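Local coordinates for beta-galactoside alpha-2,6-sialyltransferase (Photobacterium sp., PDB 2Z4T), which probably transfers sialic acid from a CMP-activated donor to galactose-containing acceptors such as lactose, joining the two sugars through an alpha-2,6 linkage, at residues S116-D122 with A145-W151; L194-S200 with V222-D228; S450-T454 with V485-I491. All coordinates share one frame; numbering follows the deposited sequence.

Interaction 1. Residues S116-D122 with A145-W151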
loop_
_atom_site.group_PDB
_atom_site.type_symbol
_atom_site.label_atom_id
_atom_site.label_comp_id
_atom_site.label_asym_id
_atom_site.label_seq_id
_atom_site.Cartn_x
_atom_site.Cartn_y
_atom_site.Cartn_z
ATOM N N SER A 116 10.675 0.886 -16.921
ATOM C CA SER A 116 10.261 0.134 -15.747
ATOM C C SER A 116 8.771 0.289 -15.439
ATOM O O SER A 116 8.122 1.301 -15.757
ATOM C CB SER A 116 11.102 0.517 -14.536
ATOM O OG SER A 116 10.751 1.819 -14.104
ATOM N N LEU A 117 8.239 -0.748 -14.823
ATOM C CA LEU A 117 6.843 -0.802 -14.474
ATOM C C LEU A 117 6.738 -1.248 -13.012
ATOM O O LEU A 117 7.554 -2.071 -12.506
ATOM C CB LEU A 117 6.128 -1.764 -15.416
ATOM C CG LEU A 117 4.603 -1.790 -15.433
ATOM C CD1 LEU A 117 4.047 -0.429 -15.807
ATOM C CD2 LEU A 117 4.097 -2.856 -16.394
ATOM N N GLU A 118 5.769 -0.643 -12.325
ATOM C CA GLU A 118 5.415 -1.012 -10.966
ATOM C C GLU A 118 3.921 -1.225 -10.944
ATOM O O GLU A 118 3.173 -0.320 -11.314
ATOM C CB GLU A 118 5.765 0.104 -10.007
ATOM C CG GLU A 118 7.240 0.262 -9.741
ATOM C CD GLU A 118 7.524 1.500 -8.906
ATOM O OE1 GLU A 118 8.698 1.703 -8.536
ATOM O OE2 GLU A 118 6.568 2.269 -8.640
ATOM N N VAL A 119 3.502 -2.431 -10.541
ATOM C CA VAL A 119 2.091 -2.807 -10.489
ATOM C C VAL A 119 1.666 -3.061 -9.030
ATOM O O VAL A 119 2.352 -3.774 -8.289
ATOM C CB VAL A 119 1.830 -4.045 -11.359
ATOM C CG1 VAL A 119 0.356 -4.402 -11.368
ATOM C CG2 VAL A 119 2.328 -3.832 -12.801
ATOM N N TYR A 120 0.546 -2.472 -8.616
ATOM C CA TYR A 120 0.064 -2.593 -7.243
ATOM C C TYR A 120 -1.412 -2.962 -7.212
ATOM O O TYR A 120 -2.246 -2.230 -7.761
ATOM C CB TYR A 120 0.212 -1.266 -6.501
ATOM C CG TYR A 120 1.576 -0.592 -6.553
ATOM C CD1 TYR A 120 2.462 -0.712 -5.488
ATOM C CD2 TYR A 120 1.948 0.204 -7.644
ATOM C CE1 TYR A 120 3.705 -0.091 -5.498
ATOM C CE2 TYR A 120 3.189 0.844 -7.672
ATOM C CZ TYR A 120 4.062 0.690 -6.582
ATOM O OH TYR A 120 5.284 1.305 -6.565
ATOM N N VAL A 121 -1.741 -4.084 -6.568
ATOM C CA VAL A 121 -3.105 -4.583 -6.578
ATOM C C VAL A 121 -3.581 -4.921 -5.167
ATOM O O VAL A 121 -2.933 -5.699 -4.425
ATOM C CB VAL A 121 -3.259 -5.832 -7.490
ATOM C CG1 VAL A 121 -4.735 -6.222 -7.658
ATOM C CG2 VAL A 121 -2.614 -5.605 -8.875
ATOM N N ASP A 122 -4.734 -4.359 -4.810
ATOM C CA ASP A 122 -5.378 -4.671 -3.557
ATOM C C ASP A 122 -6.804 -4.124 -3.508
ATOM O O ASP A 122 -7.098 -3.050 -4.038
ATOM C CB ASP A 122 -4.560 -4.114 -2.377
ATOM C CG ASP A 122 -5.250 -4.340 -1.042
ATOM O OD1 ASP A 122 -5.681 -5.486 -0.774
ATOM O OD2 ASP A 122 -5.383 -3.378 -0.265
ATOM N N ALA A 145 9.745 5.408 -13.743
ATOM C CA ALA A 145 8.845 4.255 -13.601
ATOM C C ALA A 145 7.407 4.643 -13.909
ATOM O O ALA A 145 6.967 5.746 -13.553
ATOM C CB ALA A 145 8.944 3.644 -12.197
ATOM N N GLN A 146 6.699 3.749 -14.603
ATOM C CA GLN A 146 5.250 3.848 -14.817
ATOM C C GLN A 146 4.568 3.035 -13.733
ATOM O O GLN A 146 5.079 1.982 -13.316
ATOM C CB GLN A 146 4.843 3.261 -16.177
ATOM C CG GLN A 146 5.059 4.175 -17.398
ATOM C CD GLN A 146 4.334 5.532 -17.307
ATOM O OE1 GLN A 146 4.852 6.547 -17.766
ATOM N NE2 GLN A 146 3.139 5.549 -16.712
ATOM N N ARG A 147 3.393 3.483 -13.302
ATOM C CA ARG A 147 2.730 2.841 -12.173
ATOM C C ARG A 147 1.283 2.506 -12.473
ATOM O O ARG A 147 0.505 3.355 -12.908
ATOM C CB ARG A 147 2.859 3.698 -10.918
ATOM C CG ARG A 147 4.292 3.973 -10.575
ATOM C CD ARG A 147 4.459 4.668 -9.224
ATOM N NE ARG A 147 5.884 4.873 -9.020
ATOM C CZ ARG A 147 6.560 5.919 -9.490
ATOM N NH1 ARG A 147 5.921 6.891 -10.129
ATOM N NH2 ARG A 147 7.876 5.994 -9.301
ATOM N N TYR A 148 0.945 1.244 -12.243
ATOM C CA TYR A 148 -0.387 0.734 -12.480
ATOM C C TYR A 148 -0.950 0.276 -11.147
ATOM O O TYR A 148 -0.310 -0.505 -10.425
ATOM C CB TYR A 148 -0.345 -0.470 -13.418
ATOM C CG TYR A 148 0.106 -0.216 -14.838
ATOM C CD1 TYR A 148 0.255 1.071 -15.334
ATOM C CD2 TYR A 148 0.342 -1.290 -15.705
ATOM C CE1 TYR A 148 0.669 1.292 -16.646
ATOM C CE2 TYR A 148 0.737 -1.088 -17.006
ATOM C CZ TYR A 148 0.894 0.207 -17.477
ATOM O OH TYR A 148 1.297 0.414 -18.766
ATOM N N ILE A 149 -2.149 0.750 -10.832
ATOM C CA ILE A 149 -2.849 0.347 -9.634
ATOM C C ILE A 149 -4.184 -0.290 -9.975
ATOM O O ILE A 149 -4.808 0.029 -11.005
ATOM C CB ILE A 149 -3.086 1.545 -8.682
ATOM C CG1 ILE A 149 -4.048 2.574 -9.292
ATOM C CG2 ILE A 149 -1.759 2.156 -8.256
ATOM C CD1 ILE A 149 -4.382 3.773 -8.376
ATOM N N ALA A 150 -4.611 -1.217 -9.125
ATOM C CA ALA A 150 -5.988 -1.670 -9.150
ATOM C C ALA A 150 -6.371 -1.732 -7.693
ATOM O O ALA A 150 -6.045 -2.703 -6.996
ATOM C CB ALA A 150 -6.122 -3.021 -9.825
ATOM N N TRP A 151 -7.013 -0.658 -7.234
ATOM C CA TRP A 151 -7.312 -0.437 -5.808
ATOM C C TRP A 151 -8.803 -0.359 -5.582
ATOM O O TRP A 151 -9.551 0.140 -6.425
ATOM C CB TRP A 151 -6.706 0.879 -5.309
ATOM C CG TRP A 151 -5.220 0.862 -4.976
ATOM C CD1 TRP A 151 -4.419 -0.235 -4.811
ATOM C CD2 TRP A 151 -4.377 2.007 -4.742
ATOM N NE1 TRP A 151 -3.129 0.154 -4.506
ATOM C CE2 TRP A 151 -3.079 1.522 -4.455
ATOM C CE3 TRP A 151 -4.596 3.395 -4.752
ATOM C CZ2 TRP A 151 -2.003 2.373 -4.173
ATOM C CZ3 TRP A 151 -3.523 4.247 -4.480
ATOM C CH2 TRP A 151 -2.248 3.734 -4.181
#
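Tyr148 offers one face of its ring to Leu117, whose CD1 sits over the ring centre as a CH-pi contact, 3.6 Å from CE2 of Tyr148. The leucine reaches it because CG is anti to the backbone N (chi1 -168°). On the other face a polar cluster meets. Glu118 and Arg147 run side by side, and Glu118 OE2 takes Arg147 NE at 2.7 Å in a salt bridge bent to 133° at the hydrogen. Tyr120 OH donates to the same oxygen, Glu118 OE2, at 2.6 Å from the opposite side of the carboxylate plane, so two donors grip one buried oxygen. The Tyr120 ring turns an edge to the other strand, CD2 3.7 Å from Tyr148 O, with Ile149 CG2 set obliquely to it. Six backbone hydrogen bonds, beginning with Gln146 N to Ser116 O at 3.1 Å, join the strands in parallel, as expected of a beta-alpha-beta unit in a GT-B fold. The connecting helix 126-141 covers the Glu118 and Tyr120 face, where its Ser138 bonds both Glu118 OE1 and Arg147 NH2, and its Thr128 holds Asp122 beside a magnesium site. Helix 178-190 packs on Val119 and Tyr148, and strand 194-201 continues the sheet beyond 116-122.

Interaction 2. Residues L194-S200 with V222-D228; sequences LNVKLSS and VTVTNID
Asn195 lies across Thr225 at about a right angle, its OD1 3.7 Å from CG2 of Thr225, while it runs alongside Thr223. Two residues farther on, Lys197 CG brushes Thr225 OG1 at 3.5 Å. Thr225 can meet both because it is the extra residue of a beta bulge: Val196 pairs with Val224 and Leu198 with Ile227, leaving Thr225 and Asn226 opposite Lys197 alone. Its helical backbone angles (phi -80°, psi -24°) produce the irregularity, yet Thr225 N still bonds Val196 O at 2.8 Å, and the parallel ladder resumes with Leu198 N on Asn226 O. This is a second beta-alpha-beta unit of the sheet, with helix 205-216 as its connection. On the face carrying Val196, Leu198, Val222 and Ile227 the contact is aliphatic, and that helix packs against Leu198 and Ile227. The face carrying Ser199, Asn226 and Asp228 is hydrated. Asn226 ND2 donates to Asp228 OD1 at 2.9 Å, keeping the bond in its own amide plane but arriving from above the carboxylate. The same nitrogen, Asn226 ND2, also reaches a water at 2.7 Å, and that water can donate to Leu198 O. A second water joins Ser199 OG, itself bonded by Gln131, to Asp228 OD2. Lys197 NZ stops 4.5 Å from Asp228 OD2, too far for a salt bridge. An amide and water thus hold the Asp228 carboxylate, which also touches strand 288-292, with the lysine probably adding a longer-range attraction that would favour its charged form.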
loop_
_atom_site.group_PDB
_atom_site.type_symbol
_atom_site.label_atom_id
_atom_site.label_comp_id
_atom_site.label_asym_id
_atom_site.label_seq_id
_atom_site.Cartn_x
_atom_site.Cartn_y
_atom_site.Cartn_z
ATOM N N LEU A 194 12.477 -4.436 -20.037
ATOM C CA LEU A 194 11.488 -3.956 -19.074
ATOM C C LEU A 194 11.735 -4.542 -17.691
ATOM O O LEU A 194 11.760 -5.770 -17.524
ATOM C CB LEU A 194 10.053 -4.268 -19.542
ATOM C CG LEU A 194 8.913 -3.628 -18.728
ATOM C CD1 LEU A 194 8.891 -2.078 -18.859
ATOM C CD2 LEU A 194 7.542 -4.230 -19.081
ATOM N N ASN A 195 11.959 -3.656 -16.719
ATOM C CA ASN A 195 11.942 -4.041 -15.315
ATOM C C ASN A 195 10.523 -3.927 -14.760
ATOM O O ASN A 195 9.872 -2.885 -14.912
ATOM C CB ASN A 195 12.919 -3.197 -14.489
ATOM C CG ASN A 195 14.375 -3.547 -14.768
ATOM O OD1 ASN A 195 14.705 -4.665 -15.190
ATOM N ND2 ASN A 195 15.256 -2.587 -14.538
ATOM N N VAL A 196 10.042 -5.008 -14.149
ATOM C CA VAL A 196 8.719 -5.015 -13.502
ATOM C C VAL A 196 8.823 -5.288 -11.997
ATOM O O VAL A 196 9.483 -6.242 -11.564
ATOM C CB VAL A 196 7.757 -6.049 -14.143
ATOM C CG1 VAL A 196 6.430 -6.080 -13.409
ATOM C CG2 VAL A 196 7.537 -5.740 -15.607
ATOM N N LYS A 197 8.203 -4.422 -11.205
ATOM C CA LYS A 197 7.913 -4.727 -9.799
ATOM C C LYS A 197 6.422 -5.037 -9.629
ATOM O O LYS A 197 5.571 -4.405 -10.266
ATOM C CB LYS A 197 8.286 -3.558 -8.923
ATOM C CG LYS A 197 9.752 -3.474 -8.618
ATOM C CD LYS A 197 10.070 -2.078 -8.121
ATOM C CE LYS A 197 11.022 -2.084 -6.917
ATOM N NZ LYS A 197 10.294 -2.047 -5.607
ATOM N N LEU A 198 6.111 -6.016 -8.791
ATOM C CA LEU A 198 4.729 -6.377 -8.537
ATOM C C LEU A 198 4.459 -6.321 -7.050
ATOM O O LEU A 198 5.336 -6.649 -6.227
ATOM C CB LEU A 198 4.392 -7.775 -9.073
ATOM C CG LEU A 198 4.555 -8.063 -10.571
ATOM C CD1 LEU A 198 4.319 -9.535 -10.842
ATOM C CD2 LEU A 198 3.636 -7.200 -11.457
ATOM N N SER A 199 3.242 -5.901 -6.708
ATOM C CA SER A 199 2.847 -5.785 -5.329
ATOM C C SER A 199 1.402 -6.227 -5.140
ATOM O O SER A 199 0.506 -5.807 -5.879
ATOM C CB SER A 199 3.024 -4.344 -4.828
ATOM O OG SER A 199 2.790 -4.274 -3.423
ATOM N N SER A 200 1.175 -7.055 -4.128
ATOM C CA SER A 200 -0.161 -7.534 -3.853
ATOM C C SER A 200 -0.446 -7.749 -2.385
ATOM O O SER A 200 0.464 -8.038 -1.592
ATOM C CB SER A 200 -0.432 -8.848 -4.585
ATOM O OG SER A 200 -1.688 -9.382 -4.187
ATOM N N VAL A 222 11.556 -9.105 -20.354
ATOM C CA VAL A 222 11.086 -8.581 -19.062
ATOM C C VAL A 222 11.682 -9.252 -17.826
ATOM O O VAL A 222 11.773 -10.470 -17.742
ATOM C CB VAL A 222 9.533 -8.272 -18.992
ATOM C CG1 VAL A 222 8.861 -8.509 -20.298
ATOM C CG2 VAL A 222 8.844 -9.009 -17.873
ATOM N N THR A 223 12.141 -8.436 -16.892
ATOM C CA THR A 223 12.668 -8.957 -15.661
ATOM C C THR A 223 11.776 -8.516 -14.498
ATOM O O THR A 223 11.571 -7.328 -14.257
ATOM C CB THR A 223 14.121 -8.532 -15.457
ATOM O OG1 THR A 223 14.858 -8.913 -16.621
ATOM C CG2 THR A 223 14.732 -9.228 -14.228
ATOM N N VAL A 224 11.219 -9.506 -13.809
ATOM C CA VAL A 224 10.464 -9.262 -12.606
ATOM C C VAL A 224 11.484 -9.071 -11.498
ATOM O O VAL A 224 12.023 -10.038 -10.984
ATOM C CB VAL A 224 9.498 -10.425 -12.307
ATOM C CG1 VAL A 224 8.598 -10.092 -11.108
ATOM C CG2 VAL A 224 8.653 -10.739 -13.554
ATOM N N THR A 225 11.761 -7.822 -11.140
ATOM C CA THR A 225 12.842 -7.570 -10.197
ATOM C C THR A 225 12.450 -7.792 -8.741
ATOM O O THR A 225 13.318 -8.067 -7.913
ATOM C CB THR A 225 13.479 -6.173 -10.376
ATOM O OG1 THR A 225 12.544 -5.151 -10.003
ATOM C CG2 THR A 225 13.937 -5.977 -11.823
ATOM N N ASN A 226 11.151 -7.703 -8.438
ATOM C CA ASN A 226 10.649 -7.866 -7.059
ATOM C C ASN A 226 9.139 -8.081 -6.999
ATOM O O ASN A 226 8.370 -7.492 -7.786
ATOM C CB ASN A 226 11.022 -6.656 -6.166
ATOM C CG ASN A 226 10.562 -6.829 -4.710
ATOM O OD1 ASN A 226 11.161 -7.600 -3.943
ATOM N ND2 ASN A 226 9.487 -6.122 -4.327
ATOM N N ILE A 227 8.727 -8.926 -6.055
ATOM C CA ILE A 227 7.329 -9.036 -5.665
ATOM C C ILE A 227 7.214 -8.701 -4.186
ATOM O O ILE A 227 7.867 -9.320 -3.340
ATOM C CB ILE A 227 6.734 -10.439 -5.953
ATOM C CG1 ILE A 227 7.036 -10.860 -7.403
ATOM C CG2 ILE A 227 5.245 -10.450 -5.650
ATOM C CD1 ILE A 227 6.506 -12.213 -7.792
ATOM N N ASP A 228 6.401 -7.688 -3.891
ATOM C CA ASP A 228 6.077 -7.301 -2.515
ATOM C C ASP A 228 4.745 -7.895 -2.112
ATOM O O ASP A 228 3.761 -7.794 -2.852
ATOM C CB ASP A 228 5.975 -5.785 -2.399
ATOM C CG ASP A 228 7.320 -5.113 -2.241
ATOM O OD1 ASP A 228 8.257 -5.759 -1.710
ATOM O OD2 ASP A 228 7.427 -3.913 -2.639
HETATM O O HOH W 1 7.558 -4.914 -5.814
HETATM O O HOH W 2 4.732 -2.266 -3.214
#

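Interaction 3. Residues S450-T454 with V485-I491. With C5P (cytidine-5'-monophosphate), chain C.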
loop_
_atom_site.group_PDB
_atom_site.type_symbol
_atom_site.label_atom_id
_atom_site.label_comp_id
_atom_site.label_asym_id
_atom_site.label_seq_id
_atom_site.Cartn_x
_atom_site.Cartn_y
_atom_site.Cartn_z
ATOM N N SER A 450 -7.455 -5.575 12.628
ATOM C CA SER A 450 -6.043 -5.509 12.279
ATOM C C SER A 450 -5.362 -4.264 12.843
ATOM O O SER A 450 -4.152 -4.261 13.116
ATOM C CB SER A 450 -5.868 -5.542 10.765
ATOM O OG SER A 450 -6.635 -6.583 10.188
ATOM N N LEU A 451 -6.132 -3.203 13.043
ATOM C CA LEU A 451 -5.532 -1.962 13.501
ATOM C C LEU A 451 -4.889 -2.156 14.892
ATOM O O LEU A 451 -3.846 -1.562 15.186
ATOM C CB LEU A 451 -6.540 -0.796 13.433
ATOM C CG LEU A 451 -7.673 -0.736 14.470
ATOM C CD1 LEU A 451 -7.190 -0.061 15.769
ATOM C CD2 LEU A 451 -8.935 -0.046 13.914
ATOM N N TYR A 452 -5.483 -3.025 15.709
ATOM C CA TYR A 452 -4.928 -3.374 17.023
ATOM C C TYR A 452 -3.680 -4.253 16.984
ATOM O O TYR A 452 -3.050 -4.464 18.038
ATOM C CB TYR A 452 -5.996 -3.987 17.951
ATOM C CG TYR A 452 -7.070 -2.973 18.279
ATOM C CD1 TYR A 452 -6.805 -1.894 19.141
ATOM C CD2 TYR A 452 -8.331 -3.048 17.687
ATOM C CE1 TYR A 452 -7.780 -0.955 19.427
ATOM C CE2 TYR A 452 -9.309 -2.105 17.971
ATOM C CZ TYR A 452 -9.033 -1.057 18.832
ATOM O OH TYR A 452 -10.013 -0.108 19.102
ATOM N N PHE A 453 -3.327 -4.768 15.803
ATOM C CA PHE A 453 -2.076 -5.488 15.667
ATOM C C PHE A 453 -0.900 -4.501 15.739
ATOM O O PHE A 453 0.248 -4.915 16.005
ATOM C CB PHE A 453 -2.012 -6.292 14.353
ATOM C CG PHE A 453 -2.889 -7.549 14.328
ATOM C CD1 PHE A 453 -2.389 -8.745 13.811
ATOM C CD2 PHE A 453 -4.213 -7.525 14.787
ATOM C CE1 PHE A 453 -3.171 -9.909 13.759
ATOM C CE2 PHE A 453 -5.012 -8.672 14.756
ATOM C CZ PHE A 453 -4.480 -9.880 14.234
ATOM N N THR A 454 -1.185 -3.211 15.531
ATOM C CA THR A 454 -0.144 -2.194 15.344
ATOM C C THR A 454 -0.158 -1.051 16.374
ATOM O O THR A 454 0.896 -0.637 16.844
ATOM C CB THR A 454 -0.243 -1.595 13.935
ATOM O OG1 THR A 454 -0.138 -2.649 12.967
ATOM C CG2 THR A 454 0.837 -0.561 13.685
ATOM N N VAL A 485 -5.176 -15.731 17.845
ATOM C CA VAL A 485 -4.095 -14.884 17.292
ATOM C C VAL A 485 -3.631 -13.865 18.361
ATOM O O VAL A 485 -2.419 -13.604 18.483
ATOM C CB VAL A 485 -4.387 -14.363 15.912
ATOM C CG1 VAL A 485 -3.258 -13.465 15.439
ATOM C CG2 VAL A 485 -4.548 -15.559 14.967
ATOM N N MET A 486 -4.527 -13.169 19.053
ATOM C CA MET A 486 -4.507 -11.725 19.164
ATOM C C MET A 486 -4.037 -11.851 20.651
ATOM O O MET A 486 -3.252 -11.041 21.176
ATOM C CB MET A 486 -5.864 -11.048 19.058
ATOM C CG MET A 486 -6.091 -10.442 17.680
ATOM S SD MET A 486 -7.272 -9.104 17.696
ATOM C CE MET A 486 -8.701 -9.916 17.168
ATOM N N ILE A 487 -4.491 -12.934 21.294
ATOM C CA ILE A 487 -3.923 -13.389 22.549
ATOM C C ILE A 487 -2.439 -13.725 22.391
ATOM O O ILE A 487 -1.623 -13.209 23.138
ATOM C CB ILE A 487 -4.665 -14.618 23.126
ATOM C CG1 ILE A 487 -6.063 -14.247 23.615
ATOM C CG2 ILE A 487 -3.867 -15.236 24.279
ATOM C CD1 ILE A 487 -6.971 -15.445 23.800
ATOM N N LYS A 488 -2.094 -14.588 21.431
ATOM C CA LYS A 488 -0.700 -14.979 21.211
ATOM C C LYS A 488 0.220 -13.803 20.964
ATOM O O LYS A 488 1.379 -13.819 21.390
ATOM C CB LYS A 488 -0.571 -15.924 20.016
ATOM C CG LYS A 488 -0.007 -17.260 20.364
ATOM C CD LYS A 488 1.397 -17.142 20.914
ATOM C CE LYS A 488 1.920 -18.512 21.360
ATOM N NZ LYS A 488 1.129 -19.131 22.452
ATOM N N LEU A 489 -0.294 -12.803 20.251
ATOM C CA LEU A 489 0.448 -11.594 19.960
ATOM C C LEU A 489 0.551 -10.635 21.154
ATOM O O LEU A 489 1.199 -9.589 21.059
ATOM C CB LEU A 489 -0.170 -10.873 18.758
ATOM C CG LEU A 489 -0.122 -11.607 17.420
ATOM C CD1 LEU A 489 -0.986 -10.852 16.425
ATOM C CD2 LEU A 489 1.299 -11.676 16.943
ATOM N N GLY A 490 -0.078 -10.997 22.271
ATOM C CA GLY A 490 -0.039 -10.185 23.473
ATOM C C GLY A 490 -0.888 -8.936 23.367
ATOM O O GLY A 490 -0.683 -7.983 24.095
ATOM N N ILE A 491 -1.840 -8.921 22.445
ATOM C CA ILE A 491 -2.696 -7.755 22.288
ATOM C C ILE A 491 -3.746 -7.751 23.377
ATOM O O ILE A 491 -4.107 -6.732 23.930
ATOM C CB ILE A 491 -3.337 -7.748 20.905
ATOM C CG1 ILE A 491 -2.226 -7.625 19.849
ATOM C CG2 ILE A 491 -4.363 -6.619 20.809
ATOM C CD1 ILE A 491 -2.631 -8.007 18.460
HETATM O O3P C5P C . -10.807 -4.329 10.826
HETATM P P C5P C . -9.856 -4.932 9.860
HETATM O O1P C5P C . -10.631 -5.265 8.593
HETATM O O2P C5P C . -8.981 -5.999 10.486
HETATM O "O5'" C5P C . -8.825 -3.783 9.519
HETATM C "C5'" C5P C . -7.958 -3.848 8.407
HETATM C "C4'" C5P C . -7.465 -2.416 8.206
HETATM O "O4'" C5P C . -8.576 -1.554 7.921
HETATM C "C3'" C5P C . -6.845 -1.804 9.449
HETATM O "O3'" C5P C . -5.446 -2.048 9.551
HETATM C "C2'" C5P C . -7.061 -0.337 9.204
HETATM O "O2'" C5P C . -6.180 0.137 8.184
HETATM C "C1'" C5P C . -8.403 -0.276 8.548
HETATM N N1 C5P C . -9.436 0.009 9.540
HETATM C C2 C5P C . -9.640 1.353 9.957
HETATM N N3 C5P C . -10.606 1.656 10.861
HETATM C C4 C5P C . -11.389 0.678 11.391
HETATM C C5 C5P C . -11.210 -0.665 10.998
HETATM C C6 C5P C . -10.218 -0.976 10.052
HETATM O O2 C5P C . -8.937 2.273 9.515
HETATM N N4 C5P C . -12.352 1.022 12.283
#
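Phe453 sends its ring in among Val485, Met486, Leu489 and Ile491, and these four residues divide the ring's outline between them. CB of Phe453 starts close to its own turn, 3.2 Å from Ser450 O. With CG anti to the carbonyl carbon (chi1 -73°), the ring then heads for the last turn of helix 481-488. CG lies 4.2 Å from Ile491 CD1, a methyl that sits over one ring face and also meets CD2. Along one side of the ring, CD1 of Phe453 meets Leu489 CD1 at 3.6 Å, and CE1 touches the same methyl. On the other side, CE2 of Phe453 comes 3.6 Å from Met486 CG, and the sulfur makes an oblique Met-aromatic contact, SD of Met486 being 5.0 Å from the ring centroid. At the tip, CZ of Phe453 reaches Val485 CG1 at 4.0 Å. The helix ends in a Schellman motif: Gly490 takes a positive phi, Gly490 N and Ile491 N bond back to Ile487 O and Met486 O, the chain leaves the helix there, and Ile491 comes to lie on the ring. The partner segment, 450-454, is a turn with helical backbone angles over 450-453, following strand 443-447 of the parallel sheet in the nucleotide-binding half of the GT-B fold. Its first residue binds the donor product, Ser450 N meeting O2P of CMP at 2.7 Å, while Leu451 CD2 packs on the cytosine. Ile491 CD1 also rests 3.6 Å from Tyr452 O. Arg294 links the two backbones, bonding Phe453 O and Leu489 O through its two terminal nitrogens.

Read from the N terminus, the three contacts come in series, none crossing or enclosing another. Interaction 1 closes first, around helix 126-141; interaction 2 follows, around helix 205-216. Both belong to one sheet: strands 103-122 and 194-201 are neighbours in it, joined by probable backbone bonds such as Leu117 N to Asn195 O at 2.7 Å, so the four segments run 145-151, 116-122, 194-200, 222-228 across it. Interaction 3 closes much later, around strand 460-465, beside the separate parallel sheet, joining the loop after strand 443-447 to the end of helix 481-488. Its centre lies about 30 Å from that of interaction 1, whose Asp122 end and interaction 3's Ser450 end each border a ligand site.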